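Local structure of putative GH105 family protein (Salmonella enterica subsp. enterica serovar Paratyphi A, 3QWT) at residues 339-344 and 362-367. The protein is of unknown function but is probably a glycoside hydrolase of the GH105 type, acting on unsaturated glycosides and built on an alpha/alpha toroid. Sequence-based numbering, arbitrary orientation.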
ATOM      1  N   LEU A 339      -5.945  32.978  43.007  1.00 54.49           N
ATOM      2  CA  LEU A 339      -5.786  34.367  43.447  1.00 66.93           C
ATOM      3  C   LEU A 339      -5.312  35.390  42.402  1.00 76.25           C
ATOM      4  O   LEU A 339      -6.108  36.206  41.933  1.00 89.69           O
ATOM      5  CB  LEU A 339      -4.960  34.452  44.739  1.00 63.19           C
ATOM      6  CG  LEU A 339      -5.727  33.914  45.951  1.00 58.40           C
ATOM      7  CD1 LEU A 339      -4.879  33.944  47.224  1.00 61.89           C
ATOM      8  CD2 LEU A 339      -7.041  34.677  46.133  1.00 63.79           C
ATOM      9  N   GLN A 340      -4.037  35.365  42.039  1.00 65.92           N
ATOM     10  CA  GLN A 340      -3.487  36.421  41.187  1.00 64.31           C
ATOM     11  C   GLN A 340      -3.800  36.279  39.685  1.00 61.85           C
ATOM     12  O   GLN A 340      -2.891  36.255  38.855  1.00 61.29           O
ATOM     13  CB  GLN A 340      -1.978  36.499  41.380  1.00 60.72           C
ATOM     14  CG  GLN A 340      -1.566  37.000  42.727  1.00 62.89           C
ATOM     15  CD  GLN A 340      -1.375  38.500  42.739  1.00 64.52           C
ATOM     16  OE1 GLN A 340      -0.470  39.030  42.092  1.00 64.67           O
ATOM     17  NE2 GLN A 340      -2.232  39.195  43.471  1.00 64.10           N
ATOM     18  N   THR A 341      -5.077  36.196  39.337  1.00 52.31           N
ATOM     19  CA  THR A 341      -5.483  36.158  37.939  1.00 47.86           C
ATOM     20  C   THR A 341      -5.706  37.574  37.380  1.00 49.53           C
ATOM     21  O   THR A 341      -6.370  38.392  38.012  1.00 55.57           O
ATOM     22  CB  THR A 341      -6.789  35.355  37.777  1.00 49.58           C
ATOM     23  OG1 THR A 341      -6.622  34.035  38.315  1.00 50.52           O
ATOM     24  CG2 THR A 341      -7.210  35.294  36.306  1.00 39.99           C
ATOM     25  N   SER A 342      -5.158  37.857  36.198  1.00 45.99           N
ATOM     26  CA  SER A 342      -5.392  39.133  35.511  1.00 40.73           C
ATOM     27  C   SER A 342      -6.555  39.015  34.538  1.00 37.37           C
ATOM     28  O   SER A 342      -6.762  37.972  33.911  1.00 37.06           O
ATOM     29  CB  SER A 342      -4.143  39.616  34.753  1.00 46.79           C
ATOM     30  OG  SER A 342      -3.825  38.772  33.644  1.00 50.53           O
ATOM     31  N   PHE A 343      -7.304  40.102  34.417  1.00 49.41           N
ATOM     32  CA  PHE A 343      -8.502  40.161  33.598  1.00 51.16           C
ATOM     33  C   PHE A 343      -8.120  40.120  32.126  1.00 53.40           C
ATOM     34  O   PHE A 343      -6.945  40.222  31.787  1.00 55.01           O
ATOM     35  CB  PHE A 343      -9.285  41.431  33.925  1.00 52.35           C
ATOM     36  CG  PHE A 343     -10.538  41.589  33.124  1.00 55.41           C
ATOM     37  CD1 PHE A 343     -11.567  40.669  33.241  1.00 52.71           C
ATOM     38  CD2 PHE A 343     -10.685  42.651  32.243  1.00 53.04           C
ATOM     39  CE1 PHE A 343     -12.727  40.807  32.495  1.00 46.82           C
ATOM     40  CE2 PHE A 343     -11.837  42.794  31.496  1.00 52.36           C
ATOM     41  CZ  PHE A 343     -12.865  41.873  31.626  1.00 44.02           C
ATOM     42  N   GLY A 344      -9.111  39.956  31.255  1.00 59.34           N
ATOM     43  CA  GLY A 344      -8.857  39.895  29.826  1.00 60.48           C
ATOM     44  C   GLY A 344      -7.910  41.000  29.414  1.00 59.61           C
ATOM     45  O   GLY A 344      -8.102  42.160  29.803  1.00 58.55           O
HETATM   46  N   MSE A 362     -11.392  34.352  36.854  1.00 39.74           N
HETATM   47  CA  MSE A 362     -11.904  34.135  35.504  1.00 43.26           C
HETATM   48  C   MSE A 362     -11.989  32.658  35.166  1.00 45.64           C
HETATM   49  O   MSE A 362     -11.263  31.844  35.730  1.00 41.78           O
HETATM   50  CB  MSE A 362     -11.035  34.862  34.470  1.00 40.37           C
HETATM   51  CG  MSE A 362     -10.984  36.370  34.696  1.00 41.68           C
HETATM   52 SE   MSE A 362     -12.678  37.196  34.165  0.61 49.07          SE
HETATM   53  CE  MSE A 362     -12.299  37.335  32.253  1.00 41.95           C
ATOM     54  N   PRO A 363     -12.900  32.303  34.253  1.00 45.44           N
ATOM     55  CA  PRO A 363     -12.990  30.915  33.786  1.00 50.27           C
ATOM     56  C   PRO A 363     -11.609  30.348  33.431  1.00 48.68           C
ATOM     57  O   PRO A 363     -11.275  29.248  33.853  1.00 48.97           O
ATOM     58  CB  PRO A 363     -13.870  31.027  32.538  1.00 49.33           C
ATOM     59  CG  PRO A 363     -14.763  32.189  32.832  1.00 49.54           C
ATOM     60  CD  PRO A 363     -13.923  33.167  33.641  1.00 44.39           C
ATOM     61  N   TYR A 364     -10.805  31.098  32.689  1.00 53.26           N
ATOM     62  CA  TYR A 364      -9.485  30.602  32.299  1.00 50.97           C
ATOM     63  C   TYR A 364      -8.510  30.512  33.479  1.00 52.74           C
ATOM     64  O   TYR A 364      -7.628  29.650  33.498  1.00 51.58           O
ATOM     65  CB  TYR A 364      -8.897  31.454  31.181  1.00 41.74           C
ATOM     66  CG  TYR A 364      -8.788  32.918  31.513  1.00 47.60           C
ATOM     67  CD1 TYR A 364      -7.695  33.412  32.213  1.00 49.86           C
ATOM     68  CD2 TYR A 364      -9.770  33.813  31.109  1.00 46.56           C
ATOM     69  CE1 TYR A 364      -7.585  34.765  32.511  1.00 50.84           C
ATOM     70  CE2 TYR A 364      -9.669  35.165  31.394  1.00 45.92           C
ATOM     71  CZ  TYR A 364      -8.579  35.638  32.101  1.00 48.79           C
ATOM     72  OH  TYR A 364      -8.486  36.988  32.386  1.00 44.96           O
ATOM     73  N   GLY A 365      -8.675  31.395  34.461  1.00 46.42           N
ATOM     74  CA  GLY A 365      -7.880  31.313  35.671  1.00 46.55           C
ATOM     75  C   GLY A 365      -8.084  29.977  36.358  1.00 45.88           C
ATOM     76  O   GLY A 365      -7.134  29.242  36.601  1.00 46.55           O
ATOM     77  N   GLN A 366      -9.338  29.662  36.665  1.00 47.03           N
ATOM     78  CA  GLN A 366      -9.691  28.383  37.266  1.00 47.30           C
ATOM     79  C   GLN A 366      -9.310  27.211  36.358  1.00 48.45           C
ATOM     80  O   GLN A 366      -8.816  26.177  36.813  1.00 55.37           O
ATOM     81  CB  GLN A 366     -11.198  28.326  37.525  1.00 47.77           C
ATOM     82  CG  GLN A 366     -11.764  29.524  38.286  1.00 45.12           C
ATOM     83  CD  GLN A 366     -11.073  29.743  39.608  1.00 44.57           C
ATOM     84  OE1 GLN A 366     -10.417  30.768  39.820  1.00 45.35           O
ATOM     85  NE2 GLN A 366     -11.207  28.776  40.507  1.00 47.02           N
ATOM     86  N   ALA A 367      -9.563  27.358  35.069  1.00 35.92           N
ATOM     87  CA  ALA A 367      -9.367  26.234  34.170  1.00 46.11           C
ATOM     88  C   ALA A 367      -7.890  25.903  34.086  1.00 42.86           C
ATOM     89  O   ALA A 367      -7.494  24.745  34.188  1.00 45.27           O
ATOM     90  CB  ALA A 367      -9.954  26.517  32.788  1.00 41.91           C
TER
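Tyr364 reaches from the first turn of helix 363-377 to the extended part of the loop, 341-343, where its OH donates a hydrogen bond to the carbonyl O of Ser342 at 2.5 Å. The bond lies in the carbonyl plane on a lone pair, with an angle of 139° at the oxygen, and the same oxygen sits in the plane of the phenol ring at its edge. With CG set between the backbone N and the carbonyl carbon (chi1 57°), the ring has one face packed by CB of Met362, 3.4 Å above the plane and offset toward the rim, and it also stacks with Trp67.

Met362, modelled as selenomethionine at the N-cap position, bends at chi2 and chi3 and brings its end to the CD1-CE1 side of Phe343. Its CE comes within 3.5 Å of Phe343 CE1, while SE lies at the ring edge, 5.0 Å from the centroid, a Met-aromatic contact.

One residue before Ser342, CG2 of Thr341 meets the Tyr364 ring obliquely, 3.8 Å from CE1; Thr341 OG1 is hydrogen-bonded to Leu338 O and lies 4.0 Å from Gly365 CA. The contact packs the loop between helices 318-330 and 351-355 on the start of the last helix, 363-377, of an alpha/alpha toroid, the six-hairpin fold, consistent with a GH105-type glycosidase.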